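Local coordinates for protein catalase (Corynebacterium glutamicum, PDB 4B7H) that breaks down hydrogen peroxide to water and oxygen at a heme iron, binds NADPH and is inhibited by nitric oxide, at residues 31-36 with 53-58; 35-40 with 44-49; 175-180 with 489-494; 481-486 with 508-513. All coordinates share one frame; numbering follows the deposited sequence.

Contact 1 of 4, residues 31-36 with 53-58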
loop_
_atom_site.group_PDB
_atom_site.type_symbol
_atom_site.label_atom_id
_atom_site.label_comp_id
_atom_site.label_asym_id
_atom_site.label_seq_id
_atom_site.Cartn_x
_atom_site.Cartn_y
_atom_site.Cartn_z
ATOM N N PRO A 31 26.468 -0.378 -16.073
ATOM C CA PRO A 31 27.792 0.200 -16.349
ATOM C C PRO A 31 28.623 0.399 -15.067
ATOM O O PRO A 31 29.776 -0.037 -15.007
ATOM C CB PRO A 31 27.463 1.544 -17.014
ATOM C CG PRO A 31 26.061 1.348 -17.588
ATOM C CD PRO A 31 25.373 0.478 -16.566
ATOM N N SER A 32 28.053 1.027 -14.042
ATOM C CA SER A 32 28.808 1.268 -12.811
ATOM C C SER A 32 27.956 1.208 -11.556
ATOM O O SER A 32 26.815 1.691 -11.538
ATOM C CB SER A 32 29.522 2.626 -12.873
ATOM O OG SER A 32 30.367 2.827 -11.746
ATOM N N GLU A 33 28.539 0.634 -10.504
ATOM C CA GLU A 33 27.955 0.677 -9.167
ATOM C C GLU A 33 28.586 1.790 -8.341
ATOM O O GLU A 33 28.253 1.946 -7.167
ATOM C CB GLU A 33 28.176 -0.650 -8.433
ATOM C CG GLU A 33 27.531 -1.863 -9.082
ATOM C CD GLU A 33 26.009 -1.850 -9.033
ATOM O OE1 GLU A 33 25.405 -0.876 -8.514
ATOM O OE2 GLU A 33 25.408 -2.844 -9.497
ATOM N N ASN A 34 29.501 2.543 -8.956
ATOM C CA ASN A 34 30.341 3.501 -8.244
ATOM C C ASN A 34 30.145 4.970 -8.605
ATOM O O ASN A 34 30.287 5.844 -7.745
ATOM C CB ASN A 34 31.821 3.150 -8.447
ATOM C CG ASN A 34 32.205 1.816 -7.813
ATOM O OD1 ASN A 34 31.533 1.327 -6.892
ATOM N ND2 ASN A 34 33.296 1.221 -8.298
ATOM N N ILE A 35 29.863 5.251 -9.875
ATOM C CA ILE A 35 29.838 6.629 -10.360
ATOM C C ILE A 35 28.557 6.872 -11.129
ATOM O O ILE A 35 28.188 6.062 -11.985
ATOM C CB ILE A 35 31.042 6.918 -11.293
ATOM C CG1 ILE A 35 32.361 6.610 -10.570
ATOM C CG2 ILE A 35 30.992 8.358 -11.821
ATOM C CD1 ILE A 35 33.605 6.871 -11.400
ATOM N N SER A 36 27.880 7.976 -10.812
ATOM C CA SER A 36 26.647 8.354 -11.502
ATOM C C SER A 36 26.926 9.313 -12.657
ATOM O O SER A 36 27.973 9.979 -12.690
ATOM C CB SER A 36 25.623 8.944 -10.518
ATOM O OG SER A 36 26.150 10.053 -9.800
ATOM N N ILE A 53 18.626 5.587 -10.488
ATOM C CA ILE A 53 17.276 5.772 -9.987
ATOM C C ILE A 53 16.675 4.431 -9.542
ATOM O O ILE A 53 16.012 4.356 -8.512
ATOM C CB ILE A 53 16.377 6.502 -11.006
ATOM C CG1 ILE A 53 16.974 7.869 -11.358
ATOM C CG2 ILE A 53 14.954 6.626 -10.472
ATOM C CD1 ILE A 53 17.260 8.744 -10.161
ATOM N N GLU A 54 16.934 3.367 -10.293
ATOM C CA GLU A 54 16.389 2.058 -9.947
ATOM C C GLU A 54 16.973 1.564 -8.613
ATOM O O GLU A 54 16.257 1.028 -7.755
ATOM C CB GLU A 54 16.680 1.066 -11.071
ATOM C CG GLU A 54 16.099 -0.313 -10.878
ATOM C CD GLU A 54 16.225 -1.134 -12.140
ATOM O OE1 GLU A 54 15.387 -0.968 -13.050
ATOM O OE2 GLU A 54 17.176 -1.934 -12.239
ATOM N N LYS A 55 18.278 1.759 -8.445
ATOM C CA LYS A 55 18.992 1.371 -7.233
ATOM C C LYS A 55 18.489 2.144 -6.012
ATOM O O LYS A 55 18.198 1.558 -4.969
ATOM C CB LYS A 55 20.494 1.606 -7.447
ATOM C CG LYS A 55 21.406 1.083 -6.345
ATOM C CD LYS A 55 22.869 1.141 -6.796
ATOM C CE LYS A 55 23.832 0.634 -5.727
ATOM N NZ LYS A 55 25.246 0.736 -6.231
ATOM N N LEU A 56 18.375 3.464 -6.143
ATOM C CA LEU A 56 17.881 4.293 -5.053
ATOM C C LEU A 56 16.423 4.004 -4.736
ATOM O O LEU A 56 16.046 3.945 -3.564
ATOM C CB LEU A 56 18.049 5.783 -5.373
ATOM C CG LEU A 56 19.474 6.335 -5.429
ATOM C CD1 LEU A 56 19.440 7.788 -5.889
ATOM C CD2 LEU A 56 20.167 6.209 -4.079
ATOM N N ALA A 57 15.608 3.839 -5.775
ATOM C CA ALA A 57 14.168 3.668 -5.587
ATOM C C ALA A 57 13.824 2.330 -4.947
ATOM O O ALA A 57 12.905 2.252 -4.125
ATOM C CB ALA A 57 13.419 3.838 -6.904
ATOM N N HIS A 58 14.696 1.318 -5.285
ATOM C CA HIS A 58 14.302 0.054 -4.677
ATOM C C HIS A 58 14.797 -0.031 -3.227
ATOM O O HIS A 58 14.077 -0.503 -2.343
ATOM C CB HIS A 58 14.749 -1.175 -5.480
ATOM C CG HIS A 58 14.188 -2.440 -4.922
ATOM N ND1 HIS A 58 14.734 -3.095 -3.837
ATOM C CD2 HIS A 58 13.203 -3.246 -5.386
ATOM C CE1 HIS A 58 14.080 -4.225 -3.634
ATOM N NE2 HIS A 58 13.137 -4.333 -4.554
#

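Contact 2 of 4, residues 35-40 with 44-49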
loop_
_atom_site.group_PDB
_atom_site.type_symbol
_atom_site.label_atom_id
_atom_site.label_comp_id
_atom_site.label_asym_id
_atom_site.label_seq_id
_atom_site.Cartn_x
_atom_site.Cartn_y
_atom_site.Cartn_z
ATOM N N ILE A 35 29.863 5.251 -9.875
ATOM C CA ILE A 35 29.838 6.629 -10.360
ATOM C C ILE A 35 28.557 6.872 -11.129
ATOM O O ILE A 35 28.188 6.062 -11.985
ATOM C CB ILE A 35 31.042 6.918 -11.293
ATOM C CG1 ILE A 35 32.361 6.610 -10.570
ATOM C CG2 ILE A 35 30.992 8.358 -11.821
ATOM C CD1 ILE A 35 33.605 6.871 -11.400
ATOM N N SER A 36 27.880 7.976 -10.812
ATOM C CA SER A 36 26.647 8.354 -11.502
ATOM C C SER A 36 26.926 9.313 -12.657
ATOM O O SER A 36 27.973 9.979 -12.690
ATOM C CB SER A 36 25.623 8.944 -10.518
ATOM O OG SER A 36 26.150 10.053 -9.800
ATOM N N ALA A 37 25.992 9.377 -13.603
ATOM C CA ALA A 37 26.205 10.120 -14.848
ATOM C C ALA A 37 25.845 11.599 -14.712
ATOM O O ALA A 37 24.787 11.951 -14.176
ATOM C CB ALA A 37 25.419 9.483 -15.987
ATOM N N THR A 38 26.730 12.463 -15.209
ATOM C CA THR A 38 26.537 13.904 -15.106
ATOM C C THR A 38 26.735 14.571 -16.465
ATOM O O THR A 38 27.355 13.992 -17.368
ATOM C CB THR A 38 27.506 14.519 -14.066
ATOM O OG1 THR A 38 28.858 14.176 -14.403
ATOM C CG2 THR A 38 27.194 14.016 -12.642
ATOM N N ALA A 39 26.186 15.775 -16.617
ATOM C CA ALA A 39 26.348 16.540 -17.851
ATOM C C ALA A 39 27.632 17.356 -17.725
ATOM O O ALA A 39 27.596 18.534 -17.346
ATOM C CB ALA A 39 25.144 17.442 -18.072
ATOM N N GLY A 40 28.759 16.719 -18.047
ATOM C CA GLY A 40 30.083 17.250 -17.743
ATOM C C GLY A 40 30.508 16.775 -16.356
ATOM O O GLY A 40 29.649 16.528 -15.506
ATOM N N PRO A 44 25.460 19.035 -13.658
ATOM C CA PRO A 44 24.400 18.415 -12.864
ATOM C C PRO A 44 24.240 16.933 -13.173
ATOM O O PRO A 44 24.533 16.469 -14.294
ATOM C CB PRO A 44 23.142 19.163 -13.314
ATOM C CG PRO A 44 23.466 19.600 -14.716
ATOM C CD PRO A 44 24.926 19.962 -14.673
ATOM N N ASN A 45 23.775 16.188 -12.175
ATOM C CA ASN A 45 23.348 14.821 -12.405
ATOM C C ASN A 45 22.203 14.788 -13.407
ATOM O O ASN A 45 21.268 15.592 -13.322
ATOM C CB ASN A 45 22.927 14.165 -11.087
ATOM C CG ASN A 45 24.093 13.530 -10.377
ATOM O OD1 ASN A 45 24.300 12.316 -10.468
ATOM N ND2 ASN A 45 24.884 14.342 -9.700
ATOM N N VAL A 46 22.281 13.866 -14.366
ATOM C CA VAL A 46 21.204 13.708 -15.335
ATOM C C VAL A 46 20.056 12.879 -14.767
ATOM O O VAL A 46 20.259 12.011 -13.922
ATOM C CB VAL A 46 21.703 13.110 -16.679
ATOM C CG1 VAL A 46 22.795 13.983 -17.271
ATOM C CG2 VAL A 46 22.201 11.668 -16.517
ATOM N N LEU A 47 18.845 13.161 -15.233
ATOM C CA LEU A 47 17.671 12.396 -14.832
ATOM C C LEU A 47 17.796 10.936 -15.262
ATOM O O LEU A 47 17.425 10.027 -14.506
ATOM C CB LEU A 47 16.408 13.029 -15.426
ATOM C CG LEU A 47 15.070 12.337 -15.167
ATOM C CD1 LEU A 47 14.798 12.200 -13.670
ATOM C CD2 LEU A 47 13.958 13.106 -15.856
ATOM N N ASN A 48 18.346 10.710 -16.455
ATOM C CA ASN A 48 18.301 9.384 -17.067
ATOM C C ASN A 48 19.497 8.482 -16.782
ATOM O O ASN A 48 19.924 7.720 -17.650
ATOM C CB ASN A 48 18.050 9.469 -18.572
ATOM C CG ASN A 48 16.711 10.091 -18.909
ATOM O OD1 ASN A 48 15.768 10.113 -18.097
ATOM N ND2 ASN A 48 16.618 10.613 -20.109
ATOM N N ASP A 49 20.029 8.563 -15.567
ATOM C CA ASP A 49 20.883 7.489 -15.077
ATOM C C ASP A 49 19.919 6.420 -14.561
ATOM O O ASP A 49 19.475 6.461 -13.407
ATOM C CB ASP A 49 21.856 7.965 -13.995
ATOM C CG ASP A 49 22.896 6.912 -13.662
ATOM O OD1 ASP A 49 22.543 5.711 -13.749
ATOM O OD2 ASP A 49 24.058 7.264 -13.334
HETATM O O HOH W 1 26.085 5.534 -13.636
HETATM O O HOH W 2 22.668 11.006 -12.527
#

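Contact 3 of 4, residues 175-180 with 489-494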
loop_
_atom_site.group_PDB
_atom_site.type_symbol
_atom_site.label_atom_id
_atom_site.label_comp_id
_atom_site.label_asym_id
_atom_site.label_seq_id
_atom_site.Cartn_x
_atom_site.Cartn_y
_atom_site.Cartn_z
ATOM N N MET A 175 2.115 3.093 33.128
ATOM C CA MET A 175 1.122 2.579 32.199
ATOM C C MET A 175 1.010 1.052 32.273
ATOM O O MET A 175 -0.096 0.502 32.270
ATOM C CB MET A 175 1.448 3.043 30.778
ATOM C CG MET A 175 0.678 2.293 29.697
ATOM S SD MET A 175 0.694 3.073 28.066
ATOM C CE MET A 175 2.425 2.950 27.633
ATOM N N GLN A 176 2.145 0.359 32.338
ATOM C CA GLN A 176 2.109 -1.104 32.376
ATOM C C GLN A 176 1.374 -1.613 33.605
ATOM O O GLN A 176 0.526 -2.510 33.515
ATOM C CB GLN A 176 3.520 -1.686 32.339
ATOM C CG GLN A 176 4.240 -1.345 31.051
ATOM C CD GLN A 176 5.463 -2.207 30.781
ATOM O OE1 GLN A 176 5.709 -3.217 31.456
ATOM N NE2 GLN A 176 6.238 -1.815 29.775
ATOM N N TRP A 177 1.686 -1.033 34.757
ATOM C CA TRP A 177 1.086 -1.475 36.013
ATOM C C TRP A 177 -0.334 -0.951 36.205
ATOM O O TRP A 177 -1.161 -1.619 36.839
ATOM C CB TRP A 177 1.977 -1.098 37.197
ATOM C CG TRP A 177 3.220 -1.924 37.234
ATOM C CD1 TRP A 177 4.478 -1.547 36.848
ATOM C CD2 TRP A 177 3.315 -3.292 37.635
ATOM N NE1 TRP A 177 5.351 -2.600 37.000
ATOM C CE2 TRP A 177 4.659 -3.681 37.483
ATOM C CE3 TRP A 177 2.392 -4.226 38.125
ATOM C CZ2 TRP A 177 5.105 -4.967 37.799
ATOM C CZ3 TRP A 177 2.832 -5.500 38.423
ATOM C CH2 TRP A 177 4.178 -5.857 38.268
ATOM N N ASP A 178 -0.629 0.235 35.674
ATOM C CA ASP A 178 -2.000 0.742 35.717
ATOM C C ASP A 178 -2.906 -0.238 34.979
ATOM O O ASP A 178 -3.957 -0.636 35.495
ATOM C CB ASP A 178 -2.092 2.138 35.091
ATOM C CG ASP A 178 -3.449 2.791 35.302
ATOM O OD1 ASP A 178 -4.010 2.660 36.410
ATOM O OD2 ASP A 178 -3.955 3.435 34.351
ATOM N N PHE A 179 -2.484 -0.666 33.788
ATOM C CA PHE A 179 -3.288 -1.626 33.041
ATOM C C PHE A 179 -3.385 -2.959 33.775
ATOM O O PHE A 179 -4.488 -3.478 33.973
ATOM C CB PHE A 179 -2.770 -1.871 31.620
ATOM C CG PHE A 179 -3.581 -2.906 30.880
ATOM C CD1 PHE A 179 -4.802 -2.561 30.304
ATOM C CD2 PHE A 179 -3.168 -4.234 30.823
ATOM C CE1 PHE A 179 -5.583 -3.509 29.661
ATOM C CE2 PHE A 179 -3.954 -5.193 30.183
ATOM C CZ PHE A 179 -5.162 -4.823 29.596
ATOM N N TRP A 180 -2.244 -3.514 34.177
ATOM C CA TRP A 180 -2.248 -4.830 34.817
ATOM C C TRP A 180 -3.119 -4.879 36.073
ATOM O O TRP A 180 -3.888 -5.824 36.256
ATOM C CB TRP A 180 -0.832 -5.281 35.149
ATOM C CG TRP A 180 -0.070 -5.920 34.011
ATOM C CD1 TRP A 180 -0.580 -6.658 32.969
ATOM C CD2 TRP A 180 1.354 -5.902 33.831
ATOM N NE1 TRP A 180 0.450 -7.089 32.152
ATOM C CE2 TRP A 180 1.641 -6.638 32.660
ATOM C CE3 TRP A 180 2.412 -5.331 34.546
ATOM C CZ2 TRP A 180 2.948 -6.825 32.196
ATOM C CZ3 TRP A 180 3.704 -5.506 34.080
ATOM C CH2 TRP A 180 3.963 -6.248 32.915
ATOM N N PRO A 489 -0.365 1.832 45.565
ATOM C CA PRO A 489 -1.269 0.963 46.329
ATOM C C PRO A 489 -2.017 -0.053 45.465
ATOM O O PRO A 489 -2.308 -1.142 45.962
ATOM C CB PRO A 489 -2.254 1.950 46.973
ATOM C CG PRO A 489 -2.185 3.171 46.120
ATOM C CD PRO A 489 -0.761 3.249 45.676
ATOM N N ARG A 490 -2.304 0.270 44.203
ATOM C CA ARG A 490 -2.908 -0.726 43.319
ATOM C C ARG A 490 -1.986 -1.928 43.148
ATOM O O ARG A 490 -2.431 -3.079 43.181
ATOM C CB ARG A 490 -3.250 -0.133 41.950
ATOM C CG ARG A 490 -4.341 0.928 41.987
ATOM C CD ARG A 490 -4.952 1.129 40.614
ATOM N NE ARG A 490 -5.612 -0.092 40.161
ATOM C CZ ARG A 490 -6.868 -0.416 40.456
ATOM N NH1 ARG A 490 -7.614 0.399 41.187
ATOM N NH2 ARG A 490 -7.380 -1.555 40.018
ATOM N N VAL A 491 -0.694 -1.664 42.966
ATOM C CA VAL A 491 0.266 -2.746 42.790
ATOM C C VAL A 491 0.448 -3.535 44.093
ATOM O O VAL A 491 0.540 -4.763 44.071
ATOM C CB VAL A 491 1.609 -2.229 42.239
ATOM C CG1 VAL A 491 2.608 -3.368 42.111
ATOM C CG2 VAL A 491 1.399 -1.552 40.882
ATOM N N TYR A 492 0.470 -2.839 45.230
ATOM C CA TYR A 492 0.564 -3.528 46.513
ATOM C C TYR A 492 -0.596 -4.518 46.680
ATOM O O TYR A 492 -0.390 -5.663 47.096
ATOM C CB TYR A 492 0.561 -2.535 47.683
ATOM C CG TYR A 492 1.701 -1.531 47.714
ATOM C CD1 TYR A 492 2.937 -1.811 47.135
ATOM C CD2 TYR A 492 1.535 -0.290 48.328
ATOM C CE1 TYR A 492 3.969 -0.883 47.171
ATOM C CE2 TYR A 492 2.557 0.634 48.374
ATOM C CZ TYR A 492 3.771 0.336 47.792
ATOM O OH TYR A 492 4.785 1.269 47.837
ATOM N N ASP A 493 -1.810 -4.062 46.377
ATOM C CA ASP A 493 -3.005 -4.887 46.538
ATOM C C ASP A 493 -2.989 -6.086 45.601
ATOM O O ASP A 493 -3.353 -7.196 45.983
ATOM C CB ASP A 493 -4.262 -4.063 46.248
ATOM C CG ASP A 493 -4.573 -3.052 47.328
ATOM O OD1 ASP A 493 -4.002 -3.130 48.441
ATOM O OD2 ASP A 493 -5.420 -2.178 47.054
ATOM N N TYR A 494 -2.576 -5.843 44.360
ATOM C CA TYR A 494 -2.508 -6.872 43.334
ATOM C C TYR A 494 -1.618 -8.017 43.804
ATOM O O TYR A 494 -2.019 -9.181 43.761
ATOM C CB TYR A 494 -1.952 -6.209 42.089
ATOM C CG TYR A 494 -1.758 -7.003 40.817
ATOM C CD1 TYR A 494 -2.775 -7.102 39.868
ATOM C CD2 TYR A 494 -0.518 -7.548 40.506
ATOM C CE1 TYR A 494 -2.563 -7.757 38.654
ATOM C CE2 TYR A 494 -0.299 -8.198 39.305
ATOM C CZ TYR A 494 -1.318 -8.307 38.389
ATOM O OH TYR A 494 -1.070 -8.941 37.199
#

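Contact 4 of 4, residues 481-486 with 508-513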
loop_
_atom_site.group_PDB
_atom_site.type_symbol
_atom_site.label_atom_id
_atom_site.label_comp_id
_atom_site.label_asym_id
_atom_site.label_seq_id
_atom_site.Cartn_x
_atom_site.Cartn_y
_atom_site.Cartn_z
ATOM N N GLN A 481 9.743 0.324 39.439
ATOM C CA GLN A 481 10.417 1.616 39.523
ATOM C C GLN A 481 9.898 2.562 38.445
ATOM O O GLN A 481 9.899 2.244 37.253
ATOM C CB GLN A 481 11.937 1.472 39.443
ATOM C CG GLN A 481 12.542 0.562 40.513
ATOM C CD GLN A 481 12.145 0.937 41.936
ATOM O OE1 GLN A 481 11.884 0.062 42.759
ATOM N NE2 GLN A 481 12.117 2.235 42.236
ATOM N N GLY A 482 9.406 3.718 38.876
ATOM C CA GLY A 482 8.856 4.689 37.945
ATOM C C GLY A 482 7.342 4.826 37.978
ATOM O O GLY A 482 6.792 5.765 37.402
ATOM N N ILE A 483 6.650 3.914 38.655
ATOM C CA ILE A 483 5.206 4.075 38.793
ATOM C C ILE A 483 4.865 5.297 39.640
ATOM O O ILE A 483 5.670 5.750 40.466
ATOM C CB ILE A 483 4.510 2.819 39.364
ATOM C CG1 ILE A 483 4.979 2.522 40.797
ATOM C CG2 ILE A 483 4.697 1.632 38.415
ATOM C CD1 ILE A 483 4.303 1.314 41.435
ATOM N N SER A 484 3.679 5.843 39.409
ATOM C CA SER A 484 3.216 7.014 40.144
ATOM C C SER A 484 2.764 6.637 41.543
ATOM O O SER A 484 2.552 5.456 41.846
ATOM C CB SER A 484 2.051 7.666 39.403
ATOM O OG SER A 484 0.875 6.878 39.518
ATOM N N GLU A 485 2.607 7.642 42.397
ATOM C CA GLU A 485 2.084 7.408 43.740
ATOM C C GLU A 485 0.674 6.826 43.710
ATOM O O GLU A 485 0.313 6.030 44.571
ATOM C CB GLU A 485 2.087 8.693 44.558
ATOM C CG GLU A 485 3.460 9.210 44.882
ATOM C CD GLU A 485 3.402 10.478 45.704
ATOM O OE1 GLU A 485 2.327 11.111 45.744
ATOM O OE2 GLU A 485 4.430 10.837 46.312
ATOM N N ALA A 486 -0.120 7.213 42.716
ATOM C CA ALA A 486 -1.475 6.675 42.578
ATOM C C ALA A 486 -1.450 5.176 42.305
ATOM O O ALA A 486 -2.319 4.429 42.756
ATOM C CB ALA A 486 -2.216 7.393 41.460
ATOM N N GLU A 508 8.245 -4.336 50.540
ATOM C CA GLU A 508 9.514 -4.156 51.245
ATOM C C GLU A 508 10.646 -3.786 50.295
ATOM O O GLU A 508 11.369 -2.808 50.506
ATOM C CB GLU A 508 9.921 -5.459 51.923
ATOM C CG GLU A 508 9.363 -5.685 53.291
ATOM C CD GLU A 508 10.248 -6.623 54.078
ATOM O OE1 GLU A 508 10.586 -7.700 53.538
ATOM O OE2 GLU A 508 10.630 -6.270 55.217
ATOM N N LEU A 509 10.817 -4.595 49.255
ATOM C CA LEU A 509 11.918 -4.392 48.330
ATOM C C LEU A 509 11.716 -3.127 47.515
ATOM O O LEU A 509 12.665 -2.386 47.275
ATOM C CB LEU A 509 12.078 -5.612 47.424
ATOM C CG LEU A 509 12.650 -6.848 48.127
ATOM C CD1 LEU A 509 12.603 -8.078 47.224
ATOM C CD2 LEU A 509 14.080 -6.571 48.599
ATOM N N TYR A 510 10.476 -2.874 47.108
ATOM C CA TYR A 510 10.172 -1.667 46.349
ATOM C C TYR A 510 10.555 -0.406 47.126
ATOM O O TYR A 510 11.195 0.502 46.587
ATOM C CB TYR A 510 8.692 -1.621 45.981
ATOM C CG TYR A 510 8.288 -0.328 45.317
ATOM C CD1 TYR A 510 8.698 -0.035 44.017
ATOM C CD2 TYR A 510 7.499 0.605 45.984
ATOM C CE1 TYR A 510 8.340 1.147 43.396
ATOM C CE2 TYR A 510 7.122 1.791 45.365
ATOM C CZ TYR A 510 7.557 2.059 44.071
ATOM O OH TYR A 510 7.200 3.233 43.439
ATOM N N LEU A 511 10.172 -0.352 48.398
ATOM C CA LEU A 511 10.469 0.822 49.211
ATOM C C LEU A 511 11.962 0.973 49.512
ATOM O O LEU A 511 12.459 2.093 49.647
ATOM C CB LEU A 511 9.646 0.812 50.496
ATOM C CG LEU A 511 8.149 1.009 50.258
ATOM C CD1 LEU A 511 7.383 0.872 51.558
ATOM C CD2 LEU A 511 7.872 2.354 49.602
ATOM N N GLN A 512 12.674 -0.147 49.607
ATOM C CA GLN A 512 14.127 -0.108 49.800
ATOM C C GLN A 512 14.798 0.586 48.617
ATOM O O GLN A 512 15.758 1.342 48.780
ATOM C CB GLN A 512 14.693 -1.523 49.918
ATOM C CG GLN A 512 14.533 -2.184 51.271
ATOM C CD GLN A 512 15.099 -3.597 51.292
ATOM O OE1 GLN A 512 15.904 -3.974 50.435
ATOM N NE2 GLN A 512 14.676 -4.388 52.271
ATOM N N LYS A 513 14.284 0.315 47.422
ATOM C CA LYS A 513 14.886 0.800 46.182
ATOM C C LYS A 513 14.429 2.203 45.796
ATOM O O LYS A 513 15.139 2.929 45.095
ATOM C CB LYS A 513 14.574 -0.165 45.040
ATOM C CG LYS A 513 15.138 -1.553 45.246
ATOM C CD LYS A 513 14.497 -2.549 44.300
ATOM C CE LYS A 513 14.925 -3.966 44.644
ATOM N NZ LYS A 513 14.339 -4.936 43.687
HETATM O O HOH W 3 8.373 4.692 41.407
#

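Contact 1 of 4, residues 31-36 with 53-58
Glu-33 and Lys-55 have the closest CA atoms of the two segments, yet these lie 9.2 Å apart: the irregular chain of 31-36 runs well clear of helix 50-59, and the contact is a buried salt bridge spanning the gap. Both segments belong to the N-terminal arm of the catalase fold, which is threaded among the other subunits of the tetramer. On the loop side the backbone is folded by Ser-32, whose OG accepts from Asn-34 N at 2.9 Å and from Ile-35 N at 3.1 Å, an ST turn together with an ST motif. Lys-55 covers most of the distance from the helix side. Its CG points away from the backbone nitrogen (chi1 -172°) and every later torsion is extended, making the chain a straight rod. Glu-33 is instead bent at chi2, -68°, which brings its carboxylate round to the lysine. Both ends of the bridge have further partners: Glu-33 OE1 also bonds His-51 NE2 and OE2 bonds Thr-22 OG1, while Lys-55 NZ reaches Asp-157 and the carbonyl of Met-153 of the third subunit. The buried charges are thus tied into a network crossing the subunit boundary. Next to Lys-55, Leu-56 touches a bound heme. In the bridge itself, Lys-55 NZ lies 2.8 Å from Glu-33 OE1, on the anti side of that oxygen and 28° out of the carboxylate plane.

Contact 2 of 4, residues 35-40 with 44-49
Pro-44 begins the contact through its carbonyl: Ala-39 N donates to Pro-44 O at 2.9 Å, and the same oxygen receives a CA-H...O contact from Thr-38. Asn-45 follows opposite Thr-38, their CA atoms 4.3 Å apart. Bonds between the residues flanking this pair identify it as a single antiparallel bridge of the non-hydrogen-bonded type, closing a short hairpin-like turn. The side chain of Asn-45 crosses Thr-38, with ND2 3.8 Å from the methyl CG2. Its OD1 lies 3.0 Å from Ser-36 OG, a hydroxyl that also bonds Asp-151 of the third subunit. Val-46 supplies the second backbone bond, N to Ala-37 O at 3.2 Å, and its two methyls divide between neighbours: CG2 rests 3.9 Å from Ala-37 CB, and CG1 approaches Ala-39. Beyond Leu-47 and Asn-48 the chain turns back to Asp-49, whose chi1 of -170° swings the carboxylate across to the first segment. Ala-37 N bonds OD2 at 2.9 Å, on the anti side and 15° out of the carboxylate plane, and water 1 links OD2 to Ile-35 O. Asp-49 OD1 accepts from Leu-52 N, making the residue the N-cap of helix 50-59. In the tetramer Thr-38 pairs with a strand of the third subunit, so the sheet crosses the interface. One buried carboxylate therefore joins the bridged turn to the start of helix 50-59, and N-H donors at both oxygens plus a donating water are consistent with its being ionised.

Contact 3 of 4, residues 175-180 with 489-494
Trp-177 and Val-491 mark the closest point of two helices: the axes of the short helical segments approach to 9.7 Å, with 52° between their N-to-C directions. The apolar contacts centre on the indole of Trp-177. Val-491 CG2 lies 3.8 Å from Trp-177 CB, and Val-491 CG1 sits over one face of the indole, 4.0 Å above its plane and offset toward the rim. The opposite face is met by CE3 of Trp-180 from the same helix, so the indole is sandwiched between the valine and the next tryptophan. Among the aromatic contacts, Tyr-494 CE2 comes to the edge of the Trp-177 ring, near its plane, 4.2 Å from CZ3. The tyrosine reaches this far because its first torsion, chi1 -180°, sends the ring out from the helix toward the two tryptophans. Its CE1 also lies 3.4 Å from Trp-180 O. No hydrogen bond crosses between the segments, and the polar ends turn to third parties. Trp-177 NE1 donates to Ala-479 O, and Tyr-494 OH bonds Ser-186 OG, which also bonds Trp-180 O, so one serine connects the tyrosine to the helix that it packs on. The packing joins helix 173-182 of the catalase core to helix 487-498 of the C-terminal helical region. Helix 187-194 adds Val-190 and Met-194 around the tryptophans and Tyr-494, helix 155-162 meets Trp-180 and Phe-179, and helix 500-514 packs on Tyr-492.

Contact 4 of 4, residues 481-486 with 508-513
Gln-481 opens the contact by laying its side chain along Tyr-510, where the loop between helices 466-479 and 487-498 meets C-terminal helix 500-514 in the all-helical C-terminal region. In one of two modelled conformers, the chain of Gln-481 is bent at chi2 and brings its CD to 4.1 Å from Tyr-510 CE1 and equally far from Lys-513 CB. In this conformer Gln-481 and Tyr-510 run alongside each other, pointing opposite ways. Lys-513 itself runs on to Asp-474, Ser-477 and Asn-478 with its NZ, tying this helix to helix 466-479. Gly-482 comes next, at backbone angles where a CB would be jammed against the carbonyl O of Gln-481, and its N donates to water 3 at 2.9 Å. Ile-483 points into the contact, and CG1, between the backbone N and the carbonyl carbon (chi1 64°), meets Tyr-510 OH at 3.5 Å. Toward the ring the contact is apolar, with Ile-483 CG1 4.2 Å from Tyr-510 CZ. Ile-483 also packs on Val-491 and Trp-177. Ser-484 then turns away, its OG capping a backbone N in the turn that leads into helix 487-498. The polar link between loop and helix is therefore the water, held by three bonds: it accepts from Gly-482 N, donates to Ile-483 O at 3.1 Å, and donates at 2.8 Å to Tyr-510 OH, which also bonds Glu-488 OE2.

In the fold
The four contacts form two pairs at widely separated places. Contacts 1 and 2, with centres 11 Å apart, share Ile-35 and Ser-36 and lie in the N-terminal arm, where strand 38-39 is followed by helix 50-59; both are surrounded by other subunits, consistent with a part in holding the tetramer together. Contacts 3 and 4 are also 11 Å apart and touch through Trp-177 with Ile-483 and Tyr-492 with Tyr-510. Their segments alternate along the chain, which interlocks helix 173-182 with the C-terminal helices 487-498 and 500-514. Contact 1 closes before contact 3 opens, and their centres are 54 Å apart. The centres of contacts 1 and 2 lie about 39 and 48 Å from the chain's centre, against a radius of gyration of 26 Å.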